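Local coordinates for protein metagenomic carboxyl esterase MGS0156 (Uncultured organism, PDB 5D8M) that probably hydrolyses carboxylic esters as an alpha/beta-hydrolase obtained from an uncultured, metagenomic source, at residues A[127-132]-A[208-213]; A[195-200]-A[262-267]; A[303-308]-A[322-327]; A[111-116]-A[327-332]. All coordinates share one frame; numbering follows the deposited sequence.

Contact 1: residues A[127-132]-A[208-213]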
loop_
_atom_site.group_PDB
_atom_site.type_symbol
_atom_site.label_atom_id
_atom_site.label_comp_id
_atom_site.label_asym_id
_atom_site.label_seq_id
_atom_site.Cartn_x
_atom_site.Cartn_y
_atom_site.Cartn_z
ATOM N N GLY A 127 11.352 6.357 8.186
ATOM C CA GLY A 127 11.444 5.979 9.578
ATOM C C GLY A 127 10.336 4.989 9.880
ATOM O O GLY A 127 9.148 5.301 9.732
ATOM N N GLY A 128 10.717 3.781 10.279
ATOM C CA GLY A 128 9.735 2.775 10.644
ATOM C C GLY A 128 8.910 3.176 11.862
ATOM O O GLY A 128 7.777 2.714 12.027
ATOM N N ARG A 129 9.481 4.022 12.721
ATOM C CA ARG A 129 8.795 4.460 13.925
ATOM C C ARG A 129 8.547 5.978 13.973
ATOM O O ARG A 129 8.352 6.550 15.047
ATOM C CB ARG A 129 9.601 4.010 15.146
ATOM C CG ARG A 129 9.819 2.495 15.176
ATOM C CD ARG A 129 10.326 2.047 16.526
ATOM N NE ARG A 129 11.765 2.246 16.682
ATOM C CZ ARG A 129 12.432 1.938 17.787
ATOM N NH1 ARG A 129 13.742 2.128 17.859
ATOM N NH2 ARG A 129 11.788 1.452 18.831
ATOM N N TRP A 130 8.534 6.623 12.809
ATOM C CA TRP A 130 8.409 8.082 12.731
ATOM C C TRP A 130 7.052 8.507 12.167
ATOM O O TRP A 130 6.442 7.750 11.440
ATOM C CB TRP A 130 9.519 8.654 11.852
ATOM C CG TRP A 130 10.882 8.626 12.518
ATOM C CD1 TRP A 130 11.166 8.289 13.811
ATOM C CD2 TRP A 130 12.129 8.981 11.914
ATOM N NE1 TRP A 130 12.523 8.412 14.050
ATOM C CE2 TRP A 130 13.130 8.837 12.895
ATOM C CE3 TRP A 130 12.496 9.396 10.636
ATOM C CZ2 TRP A 130 14.476 9.095 12.633
ATOM C CZ3 TRP A 130 13.838 9.648 10.378
ATOM C CH2 TRP A 130 14.804 9.510 11.372
ATOM N N GLY A 131 6.616 9.736 12.464
ATOM C CA GLY A 131 5.329 10.228 12.002
ATOM C C GLY A 131 5.356 10.571 10.517
ATOM O O GLY A 131 6.421 10.639 9.894
ATOM N N SER A 132 4.179 10.782 9.943
ATOM C CA SER A 132 4.069 11.070 8.518
ATOM C C SER A 132 4.754 12.382 8.087
ATOM O O SER A 132 5.320 12.430 7.013
ATOM C CB SER A 132 2.602 11.100 8.114
ATOM O OG SER A 132 2.101 9.779 8.078
HETATM N N MSE A 208 12.025 1.958 22.268
HETATM C CA MSE A 208 12.985 0.917 22.613
HETATM C C MSE A 208 14.099 0.845 21.568
HETATM O O MSE A 208 13.850 0.984 20.370
HETATM C CB MSE A 208 12.294 -0.439 22.771
HETATM C CG MSE A 208 11.603 -0.943 21.530
HETATM SE SE MSE A 208 11.102 -2.808 21.738
HETATM C CE MSE A 208 12.876 -3.491 22.168
ATOM N N PRO A 209 15.339 0.643 22.029
ATOM C CA PRO A 209 16.516 0.608 21.153
ATOM C C PRO A 209 16.496 -0.590 20.206
ATOM O O PRO A 209 16.370 -1.732 20.637
ATOM C CB PRO A 209 17.684 0.512 22.140
ATOM C CG PRO A 209 17.086 -0.110 23.350
ATOM C CD PRO A 209 15.691 0.414 23.441
ATOM N N LEU A 210 16.605 -0.307 18.914
ATOM C CA LEU A 210 16.661 -1.334 17.880
ATOM C C LEU A 210 17.790 -0.969 16.924
ATOM O O LEU A 210 17.960 0.210 16.572
ATOM C CB LEU A 210 15.331 -1.447 17.133
ATOM C CG LEU A 210 14.041 -1.824 17.896
ATOM C CD1 LEU A 210 12.843 -1.659 16.999
ATOM C CD2 LEU A 210 14.089 -3.258 18.439
ATOM N N SER A 211 18.557 -1.965 16.502
ATOM C CA SER A 211 19.741 -1.691 15.694
ATOM C C SER A 211 19.400 -1.390 14.226
ATOM O O SER A 211 20.279 -1.012 13.452
ATOM C CB SER A 211 20.716 -2.877 15.772
ATOM O OG SER A 211 20.108 -4.055 15.269
ATOM N N SER A 212 18.131 -1.538 13.849
ATOM C CA SER A 212 17.737 -1.317 12.458
ATOM C C SER A 212 16.792 -0.134 12.237
ATOM O O SER A 212 16.503 0.207 11.101
ATOM C CB SER A 212 17.089 -2.575 11.886
ATOM O OG SER A 212 18.096 -3.516 11.523
ATOM N N CYS A 213 16.304 0.489 13.300
ATOM C CA CYS A 213 15.448 1.669 13.114
ATOM C C CYS A 213 15.550 2.587 14.326
ATOM O O CYS A 213 15.580 2.132 15.470
ATOM C CB CYS A 213 13.980 1.253 12.824
ATOM S SG CYS A 213 13.194 0.259 14.118
#

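Contact 2: residues A[195-200]-A[262-267]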
loop_
_atom_site.group_PDB
_atom_site.type_symbol
_atom_site.label_atom_id
_atom_site.label_comp_id
_atom_site.label_asym_id
_atom_site.label_seq_id
_atom_site.Cartn_x
_atom_site.Cartn_y
_atom_site.Cartn_z
ATOM N N GLU A 195 -5.779 2.720 17.701
ATOM C CA GLU A 195 -6.331 3.195 18.965
ATOM C C GLU A 195 -6.538 2.066 19.962
ATOM O O GLU A 195 -6.751 2.317 21.138
ATOM C CB GLU A 195 -7.660 3.914 18.734
ATOM C CG GLU A 195 -7.540 5.283 18.087
ATOM C CD GLU A 195 -7.389 6.411 19.090
ATOM O OE1 GLU A 195 -7.008 6.149 20.256
ATOM O OE2 GLU A 195 -7.660 7.572 18.706
ATOM N N THR A 196 -6.483 0.825 19.500
ATOM C CA THR A 196 -6.850 -0.323 20.345
ATOM C C THR A 196 -5.923 -0.548 21.545
ATOM O O THR A 196 -6.370 -0.964 22.612
ATOM C CB THR A 196 -6.888 -1.626 19.513
ATOM O OG1 THR A 196 -7.845 -1.485 18.463
ATOM C CG2 THR A 196 -7.282 -2.811 20.362
ATOM N N PHE A 197 -4.634 -0.275 21.382
ATOM C CA PHE A 197 -3.682 -0.620 22.437
ATOM C C PHE A 197 -3.218 0.588 23.261
ATOM O O PHE A 197 -3.249 1.724 22.792
ATOM C CB PHE A 197 -2.511 -1.374 21.810
ATOM C CG PHE A 197 -2.960 -2.543 20.969
ATOM C CD1 PHE A 197 -3.469 -3.694 21.573
ATOM C CD2 PHE A 197 -2.926 -2.477 19.587
ATOM C CE1 PHE A 197 -3.912 -4.762 20.808
ATOM C CE2 PHE A 197 -3.367 -3.548 18.815
ATOM C CZ PHE A 197 -3.861 -4.687 19.425
ATOM N N SER A 198 -2.819 0.334 24.504
ATOM C CA SER A 198 -2.525 1.404 25.459
ATOM C C SER A 198 -1.362 2.291 25.017
ATOM O O SER A 198 -0.431 1.826 24.357
ATOM C CB SER A 198 -2.219 0.820 26.844
ATOM O OG SER A 198 -0.867 0.406 26.938
ATOM N N ASP A 199 -1.429 3.566 25.400
ATOM C CA ASP A 199 -0.371 4.535 25.118
ATOM C C ASP A 199 0.974 4.076 25.667
ATOM O O ASP A 199 2.007 4.259 25.025
ATOM C CB ASP A 199 -0.725 5.905 25.710
ATOM C CG ASP A 199 -1.925 6.547 25.032
ATOM O OD1 ASP A 199 -2.146 6.283 23.827
ATOM O OD2 ASP A 199 -2.653 7.308 25.710
ATOM N N GLY A 200 0.951 3.486 26.861
ATOM C CA GLY A 200 2.158 2.966 27.484
ATOM C C GLY A 200 2.857 1.961 26.587
ATOM O O GLY A 200 4.064 2.050 26.345
ATOM N N ARG A 262 -3.361 -12.939 12.398
ATOM C CA ARG A 262 -4.701 -13.426 12.713
ATOM C C ARG A 262 -5.356 -12.798 13.944
ATOM O O ARG A 262 -6.541 -12.510 13.896
ATOM C CB ARG A 262 -4.695 -14.948 12.873
ATOM C CG ARG A 262 -4.446 -15.647 11.561
ATOM C CD ARG A 262 -4.975 -17.078 11.599
ATOM N NE ARG A 262 -4.607 -17.775 10.381
ATOM C CZ ARG A 262 -3.622 -18.662 10.296
ATOM N NH1 ARG A 262 -2.927 -19.004 11.380
ATOM N NH2 ARG A 262 -3.355 -19.232 9.124
ATOM N N PRO A 263 -4.609 -12.594 15.045
ATOM C CA PRO A 263 -5.302 -11.931 16.155
ATOM C C PRO A 263 -5.846 -10.540 15.803
ATOM O O PRO A 263 -6.885 -10.129 16.341
ATOM C CB PRO A 263 -4.213 -11.825 17.227
ATOM C CG PRO A 263 -3.300 -12.972 16.948
ATOM C CD PRO A 263 -3.260 -13.056 15.440
ATOM N N PHE A 264 -5.164 -9.830 14.911
ATOM C CA PHE A 264 -5.599 -8.488 14.528
ATOM C C PHE A 264 -6.693 -8.601 13.489
ATOM O O PHE A 264 -7.666 -7.858 13.536
ATOM C CB PHE A 264 -4.403 -7.654 14.027
ATOM C CG PHE A 264 -3.264 -7.645 15.004
ATOM C CD1 PHE A 264 -3.338 -6.860 16.155
ATOM C CD2 PHE A 264 -2.170 -8.485 14.837
ATOM C CE1 PHE A 264 -2.302 -6.879 17.110
ATOM C CE2 PHE A 264 -1.120 -8.511 15.782
ATOM C CZ PHE A 264 -1.184 -7.711 16.916
ATOM N N TYR A 265 -6.540 -9.554 12.565
ATOM C CA TYR A 265 -7.619 -9.892 11.646
ATOM C C TYR A 265 -8.934 -10.142 12.392
ATOM O O TYR A 265 -10.002 -9.729 11.945
ATOM C CB TYR A 265 -7.259 -11.132 10.832
ATOM C CG TYR A 265 -8.398 -11.628 9.969
ATOM C CD1 TYR A 265 -8.565 -11.156 8.668
ATOM C CD2 TYR A 265 -9.291 -12.569 10.444
ATOM C CE1 TYR A 265 -9.612 -11.611 7.880
ATOM C CE2 TYR A 265 -10.330 -13.024 9.671
ATOM C CZ TYR A 265 -10.484 -12.547 8.395
ATOM O OH TYR A 265 -11.530 -13.022 7.634
ATOM N N ASP A 266 -8.841 -10.842 13.520
ATOM C CA ASP A 266 -10.015 -11.247 14.261
ATOM C C ASP A 266 -10.725 -10.042 14.889
ATOM O O ASP A 266 -11.942 -10.011 14.970
ATOM C CB ASP A 266 -9.651 -12.266 15.347
ATOM C CG ASP A 266 -9.350 -13.664 14.778
ATOM O OD1 ASP A 266 -9.702 -13.952 13.601
ATOM O OD2 ASP A 266 -8.784 -14.482 15.527
ATOM N N ILE A 267 -9.961 -9.042 15.302
ATOM C CA ILE A 267 -10.558 -7.822 15.801
ATOM C C ILE A 267 -11.329 -7.099 14.696
ATOM O O ILE A 267 -12.503 -6.735 14.881
ATOM C CB ILE A 267 -9.498 -6.891 16.384
ATOM C CG1 ILE A 267 -8.860 -7.558 17.605
ATOM C CG2 ILE A 267 -10.138 -5.558 16.791
ATOM C CD1 ILE A 267 -7.668 -6.786 18.138
#

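Contact 3: residues A[303-308]-A[322-327]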
loop_
_atom_site.group_PDB
_atom_site.type_symbol
_atom_site.label_atom_id
_atom_site.label_comp_id
_atom_site.label_asym_id
_atom_site.label_seq_id
_atom_site.Cartn_x
_atom_site.Cartn_y
_atom_site.Cartn_z
ATOM N N ALA A 303 2.999 -7.236 -0.483
ATOM C CA ALA A 303 4.059 -6.277 -0.794
ATOM C C ALA A 303 5.427 -6.508 -0.157
ATOM O O ALA A 303 6.417 -5.998 -0.664
ATOM C CB ALA A 303 3.580 -4.860 -0.424
HETATM N N MSE A 304 5.481 -7.227 0.967
HETATM C CA MSE A 304 6.716 -7.394 1.735
HETATM C C MSE A 304 7.125 -8.855 1.770
HETATM O O MSE A 304 6.521 -9.641 2.512
HETATM C CB MSE A 304 6.541 -6.882 3.185
HETATM C CG MSE A 304 6.404 -5.374 3.303
HETATM SE SE MSE A 304 8.140 -4.507 3.309
HETATM C CE MSE A 304 8.766 -4.956 5.100
ATOM N N PRO A 305 8.159 -9.226 0.992
ATOM C CA PRO A 305 8.646 -10.601 0.993
ATOM C C PRO A 305 9.469 -10.923 2.248
ATOM O O PRO A 305 10.362 -10.160 2.617
ATOM C CB PRO A 305 9.533 -10.663 -0.261
ATOM C CG PRO A 305 10.034 -9.240 -0.433
ATOM C CD PRO A 305 8.894 -8.367 0.035
ATOM N N PHE A 306 9.163 -12.053 2.883
ATOM C CA PHE A 306 9.971 -12.598 3.962
ATOM C C PHE A 306 10.405 -13.999 3.539
ATOM O O PHE A 306 9.557 -14.862 3.315
ATOM C CB PHE A 306 9.181 -12.676 5.285
ATOM C CG PHE A 306 8.884 -11.346 5.914
ATOM C CD1 PHE A 306 7.812 -10.590 5.491
ATOM C CD2 PHE A 306 9.669 -10.871 6.964
ATOM C CE1 PHE A 306 7.540 -9.358 6.077
ATOM C CE2 PHE A 306 9.397 -9.651 7.557
ATOM C CZ PHE A 306 8.336 -8.888 7.096
ATOM N N SER A 307 11.701 -14.257 3.448
ATOM C CA SER A 307 12.125 -15.596 3.028
ATOM C C SER A 307 13.308 -16.184 3.803
ATOM O O SER A 307 13.654 -17.355 3.620
ATOM C CB SER A 307 12.447 -15.577 1.533
ATOM O OG SER A 307 12.983 -14.323 1.146
ATOM N N LYS A 308 13.919 -15.377 4.668
ATOM C CA LYS A 308 15.071 -15.809 5.462
ATOM C C LYS A 308 14.728 -16.991 6.370
ATOM O O LYS A 308 13.886 -16.888 7.261
ATOM C CB LYS A 308 15.613 -14.646 6.304
ATOM N N TYR A 322 2.612 -14.676 -2.453
ATOM C CA TYR A 322 1.703 -13.953 -3.337
ATOM C C TYR A 322 2.519 -13.543 -4.569
ATOM O O TYR A 322 3.719 -13.299 -4.449
ATOM C CB TYR A 322 1.087 -12.707 -2.664
ATOM C CG TYR A 322 0.064 -12.052 -3.553
ATOM C CD1 TYR A 322 -1.234 -12.572 -3.655
ATOM C CD2 TYR A 322 0.397 -10.953 -4.340
ATOM C CE1 TYR A 322 -2.168 -11.998 -4.497
ATOM C CE2 TYR A 322 -0.531 -10.383 -5.196
ATOM C CZ TYR A 322 -1.799 -10.905 -5.266
ATOM O OH TYR A 322 -2.693 -10.332 -6.123
ATOM N N PRO A 323 1.887 -13.463 -5.758
ATOM C CA PRO A 323 2.680 -13.044 -6.935
ATOM C C PRO A 323 2.955 -11.538 -6.990
ATOM O O PRO A 323 2.441 -10.839 -7.872
ATOM C CB PRO A 323 1.807 -13.479 -8.123
ATOM C CG PRO A 323 0.408 -13.506 -7.582
ATOM C CD PRO A 323 0.575 -14.005 -6.148
ATOM N N ARG A 324 3.767 -11.049 -6.054
ATOM C CA ARG A 324 4.173 -9.627 -6.032
ATOM C C ARG A 324 4.813 -9.121 -7.351
ATOM O O ARG A 324 4.483 -8.009 -7.782
ATOM C CB ARG A 324 5.130 -9.372 -4.831
ATOM C CG ARG A 324 4.423 -9.523 -3.441
ATOM C CD ARG A 324 5.413 -9.387 -2.277
ATOM N NE ARG A 324 6.342 -10.525 -2.217
ATOM C CZ ARG A 324 6.080 -11.652 -1.562
ATOM N NH1 ARG A 324 6.964 -12.635 -1.552
ATOM N NH2 ARG A 324 4.930 -11.788 -0.918
ATOM N N PRO A 325 5.697 -9.915 -8.011
ATOM C CA PRO A 325 6.247 -9.395 -9.270
ATOM C C PRO A 325 5.178 -9.119 -10.308
ATOM O O PRO A 325 5.218 -8.066 -10.954
ATOM C CB PRO A 325 7.171 -10.519 -9.753
ATOM C CG PRO A 325 7.565 -11.249 -8.470
ATOM C CD PRO A 325 6.301 -11.219 -7.658
ATOM N N ALA A 326 4.233 -10.045 -10.460
ATOM C CA ALA A 326 3.165 -9.847 -11.429
ATOM C C ALA A 326 2.321 -8.640 -11.040
ATOM O O ALA A 326 1.920 -7.846 -11.908
ATOM C CB ALA A 326 2.312 -11.074 -11.536
ATOM N N LEU A 327 2.056 -8.501 -9.738
ATOM C CA LEU A 327 1.272 -7.377 -9.230
ATOM C C LEU A 327 1.946 -6.047 -9.546
ATOM O O LEU A 327 1.285 -5.133 -10.027
ATOM C CB LEU A 327 1.052 -7.487 -7.713
ATOM C CG LEU A 327 0.137 -6.416 -7.079
ATOM C CD1 LEU A 327 -1.359 -6.654 -7.427
ATOM C CD2 LEU A 327 0.323 -6.382 -5.542
#

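Contact 4: residues A[111-116]-A[327-332]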
loop_
_atom_site.group_PDB
_atom_site.type_symbol
_atom_site.label_atom_id
_atom_site.label_comp_id
_atom_site.label_asym_id
_atom_site.label_seq_id
_atom_site.Cartn_x
_atom_site.Cartn_y
_atom_site.Cartn_z
ATOM N N ARG A 111 11.258 -6.403 -8.064
ATOM C CA ARG A 111 12.012 -5.390 -8.799
ATOM C C ARG A 111 12.818 -5.917 -10.001
ATOM O O ARG A 111 12.868 -5.220 -11.015
ATOM C CB ARG A 111 12.909 -4.630 -7.824
ATOM C CG ARG A 111 12.045 -3.887 -6.773
ATOM C CD ARG A 111 12.899 -3.284 -5.681
ATOM N NE ARG A 111 13.730 -2.197 -6.200
ATOM C CZ ARG A 111 14.642 -1.539 -5.479
ATOM N NH1 ARG A 111 14.847 -1.863 -4.198
ATOM N NH2 ARG A 111 15.356 -0.566 -6.039
ATOM N N PRO A 112 13.402 -7.136 -9.928
ATOM C CA PRO A 112 14.018 -7.635 -11.171
ATOM C C PRO A 112 13.029 -7.731 -12.349
ATOM O O PRO A 112 13.393 -7.390 -13.484
ATOM C CB PRO A 112 14.526 -9.021 -10.775
ATOM C CG PRO A 112 14.824 -8.889 -9.298
ATOM C CD PRO A 112 13.709 -8.020 -8.782
ATOM N N ASP A 113 11.798 -8.163 -12.086
ATOM C CA ASP A 113 10.860 -8.344 -13.181
ATOM C C ASP A 113 10.458 -7.009 -13.786
ATOM O O ASP A 113 10.370 -6.886 -14.996
ATOM C CB ASP A 113 9.602 -9.095 -12.750
ATOM C CG ASP A 113 8.530 -9.102 -13.848
ATOM O OD1 ASP A 113 8.644 -9.944 -14.775
ATOM O OD2 ASP A 113 7.588 -8.264 -13.781
ATOM N N VAL A 114 10.206 -6.000 -12.974
ATOM C CA VAL A 114 9.697 -4.784 -13.600
ATOM C C VAL A 114 10.852 -4.065 -14.302
ATOM O O VAL A 114 10.647 -3.423 -15.321
ATOM C CB VAL A 114 8.957 -3.853 -12.603
ATOM C CG1 VAL A 114 7.727 -4.579 -11.993
ATOM C CG2 VAL A 114 9.872 -3.344 -11.511
ATOM N N GLU A 115 12.073 -4.239 -13.811
ATOM C CA GLU A 115 13.238 -3.628 -14.459
ATOM C C GLU A 115 13.581 -4.306 -15.786
ATOM O O GLU A 115 14.028 -3.661 -16.737
ATOM C CB GLU A 115 14.433 -3.642 -13.504
ATOM C CG GLU A 115 14.227 -2.657 -12.363
ATOM C CD GLU A 115 15.426 -2.519 -11.455
ATOM O OE1 GLU A 115 16.416 -3.248 -11.669
ATOM O OE2 GLU A 115 15.378 -1.675 -10.531
ATOM N N ARG A 116 13.344 -5.604 -15.861
ATOM C CA ARG A 116 13.440 -6.290 -17.139
ATOM C C ARG A 116 12.553 -5.608 -18.182
ATOM O O ARG A 116 12.925 -5.488 -19.360
ATOM C CB ARG A 116 13.026 -7.741 -16.988
ATOM C CG ARG A 116 12.474 -8.373 -18.241
ATOM C CD ARG A 116 12.491 -9.884 -18.100
ATOM N NE ARG A 116 13.860 -10.373 -17.952
ATOM C CZ ARG A 116 14.191 -11.602 -17.562
ATOM N NH1 ARG A 116 13.249 -12.489 -17.263
ATOM N NH2 ARG A 116 15.472 -11.940 -17.476
ATOM N N LEU A 327 2.056 -8.501 -9.738
ATOM C CA LEU A 327 1.272 -7.377 -9.230
ATOM C C LEU A 327 1.946 -6.047 -9.546
ATOM O O LEU A 327 1.285 -5.133 -10.027
ATOM C CB LEU A 327 1.052 -7.487 -7.713
ATOM C CG LEU A 327 0.137 -6.416 -7.079
ATOM C CD1 LEU A 327 -1.359 -6.654 -7.427
ATOM C CD2 LEU A 327 0.323 -6.382 -5.542
ATOM N N LEU A 328 3.250 -5.938 -9.265
ATOM C CA LEU A 328 3.969 -4.688 -9.482
ATOM C C LEU A 328 4.078 -4.371 -10.983
ATOM O O LEU A 328 3.930 -3.219 -11.384
ATOM C CB LEU A 328 5.361 -4.744 -8.860
ATOM C CG LEU A 328 6.152 -3.434 -8.820
ATOM C CD1 LEU A 328 5.410 -2.399 -7.957
ATOM C CD2 LEU A 328 7.579 -3.668 -8.281
ATOM N N GLU A 329 4.353 -5.388 -11.801
ATOM C CA GLU A 329 4.360 -5.190 -13.233
ATOM C C GLU A 329 2.986 -4.756 -13.770
ATOM O O GLU A 329 2.903 -3.857 -14.614
ATOM C CB GLU A 329 4.842 -6.460 -13.949
ATOM C CG GLU A 329 5.109 -6.208 -15.427
ATOM C CD GLU A 329 5.358 -7.480 -16.234
ATOM O OE1 GLU A 329 5.891 -8.485 -15.676
ATOM O OE2 GLU A 329 5.005 -7.478 -17.438
ATOM N N ALA A 330 1.910 -5.371 -13.284
ATOM C CA ALA A 330 0.569 -4.963 -13.692
ATOM C C ALA A 330 0.294 -3.511 -13.293
ATOM O O ALA A 330 -0.281 -2.738 -14.075
ATOM C CB ALA A 330 -0.508 -5.913 -13.082
ATOM N N ILE A 331 0.703 -3.143 -12.084
ATOM C CA ILE A 331 0.557 -1.761 -11.641
ATOM C C ILE A 331 1.260 -0.809 -12.619
ATOM O O ILE A 331 0.630 0.129 -13.109
ATOM C CB ILE A 331 1.126 -1.562 -10.220
ATOM C CG1 ILE A 331 0.233 -2.254 -9.181
ATOM C CG2 ILE A 331 1.361 -0.061 -9.900
ATOM C CD1 ILE A 331 0.948 -2.391 -7.839
ATOM N N ALA A 332 2.540 -1.062 -12.898
ATOM C CA ALA A 332 3.323 -0.230 -13.815
ATOM C C ALA A 332 2.678 -0.116 -15.190
ATOM O O ALA A 332 2.652 0.959 -15.769
ATOM C CB ALA A 332 4.773 -0.781 -13.962
#

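Contact 1: residues A[127-132]-A[208-213]
The guanidinium group of R129 reaches across from the 127-132 loop and plugs into the curled main chain of 208-213, where it meets M208, a selenomethionine, together with L210 and C213. R129 is bent at its third torsion (chi3 -81°), which turns the group so that its NH1/NH2 end points at the carbonyl of M208. Both nitrogens grip that single oxygen close to the guanidinium plane: R129 NH2 lies 2.6 Å from M208 O, in the carbonyl plane and on a lone pair, and R129 NH1 lies 2.8 Å from the same O. NH1 also donates to C213 O at 3.0 Å, a less regular bond with the donor standing 40° out of that carbonyl's plane. Over one face of the group, L210 CD1 is placed centrally, 3.7 Å from R129 CZ. The sulfur of C213, disulfide-bonded to C99, packs alongside, its SG 3.5 Å from R129 NE. Further main-chain oxygens complete the setting: A205 O, near the end of helix 199-207, accepts from NH2, and P214 O accepts from NE. Beside the disulfide, this polar clasp ties the segment inserted between strands 178-184 and 244-248, where alpha/beta-hydrolases often carry a cap, to the loop following strand 120-123. A leucine here has no side-chain N-H and would probably leave the carbonyls of M208 and C213 without their donors, and the turn between them less firmly held. One positive group thus gathers neutral carbonyl oxygens rather than a carboxylate, and the nearby C-terminal end of helix 199-207 would be expected to favour its charge.

Contact 2: residues A[195-200]-A[262-267]
F197 lies in the non-helical break between helix 193-196 and helix 199-207, its backbone extended (phi/psi -104°/154°), and faces F264 near the start of helix 262-269. The two side chains cross at about a right angle, and F197 brings its CZ to the CE1 edge of F264. F197 CZ approaches F264 CE1 to 3.5 Å, and F197 CE2 stands 3.9 Å from the same CE1. With the planes at 82° and the centroids 6.0 Å apart, this is a rim-to-rim pair and not a T-shaped stack, because neither ring lies over the face of the other. From the side of F264 the approach is at the ring edge, F197 CZ lying in the plane of that ring. Each ring is directed to the meeting point by a first torsion that sets CG opposite the carbonyl carbon.

Aliphatic groups fill in around the rings. T196 lays its methyl CG2 over the centre of one face of the neighbouring F197 ring, 3.9 Å above the plane. One turn along from F264, I267 directs CD1 to within 4.5 Å of F197 CZ, a loose approach. L193, from helix 193-196, touches both F264 and I267, and L278 adds to the apolar surroundings of F264. At the two flanks the chain is fixed by polar means: S198 OG caps L201 N at the start of helix 199-207, while D266 forms a salt bridge with R254.

Between the two segments, then, cohesion is purely dispersive and hydrophobic. A small near-surface apolar patch joins the cap-like insertion to the helix following strand 244-248, with no polar bond to fix its register.

Contact 3: residues A[303-308]-A[322-327]
R324, in the first turn of the C-terminal helix of this alpha/beta-hydrolase fold, runs its side chain against the backbone of A303, M304 and P305. The van der Waals part begins with the aliphatic stem: R324 CD rests 3.6 Å from A303 C. A bend at chi3 (-69°) then brings the guanidinium face against the proline, with P305 CA 3.6 Å above its plane toward the rim and P305 CB 3.5 Å from R324 NH1. Over the opposite face, centrally, lies Y322 O, so the flat group is sandwiched between the two segments' main chains.

The polar part is directed elsewhere. NH1 forms a salt bridge with D109, and NH2 donates to N320 O and A301 O. N320 also bonds to M304 O and F306 N through its side-chain amide, so that it holds both the arginine and the 303-308 loop. A methionine in place of R324 would remove these donors and probably leave the carboxylate of D109 without its charged mate.

Helix 324-338 is led in by an inverse gamma turn centred on P323, closed by the bond from R324 N to Y322 O at 2.8 Å.

Contact 4: residues A[111-116]-A[327-332]
D113 (chi1 172°) and E329 (chi1 -169°) both swing CG away from the main-chain N to the far side of CB, and so send their carboxyl groups into one another between two helices of the alpha/beta-hydrolase fold. Helix 111-116, which precedes strand 120-123, and the C-terminal helix pack with segment axes 9.1 Å apart at a crossing angle of -35°. They run in broadly the same direction over strand 87-92, whose L89 touches V114 and L328.

The two acidic side chains cross at about a right angle, although their carboxyl planes are much closer to parallel. D113 OD2 is 2.6 Å from E329 OE1, and D113 OD1 is 3.2 Å from that same oxygen. E329 also has partners outside the pair: H48 NE2, on helix 34-48, is hydrogen-bonded to OE1, and R333 forms a salt bridge with OE2. R333 would be expected to offset negative charge on E329. H48 also touches the side chain of D113.

Beside the acids the helices meet through V114, which inserts between L328 and E329. Its CG1 lies 3.7 Å from L328 CG, while the other methyl, V114 CG2, reaches L328 CD2 at 4.0 Å. Here the backbones come nearest, V114 CA and E329 CA being 5.4 Å apart, and V114 CG1 presses to 3.5 Å from the main-chain nitrogen of E329.

How the contacts relate
Contacts 3 and 4 form a continuous unit on helix 324-338: they share L327, their centres are about 11 Å apart, and P325 O packs 3.7 Å from D113 OD2. Contacts 1 and 2 instead hold the two ends of the insertion's helix 199-207, with centres about 20 Å apart and nearest atoms about 9 Å apart, without touching. Contacts 2 and 4 lie on opposite sides of the chain's centre, about 34 Å between centres. In alpha/beta-hydrolases the nucleophile usually sits in the turn between strand 151-157 and helix 159-170. Contact 3 touches H157 and contact 1 K159, on either side of it in sequence, so these two, about 10 Å apart at nearest atoms, probably flank the active site.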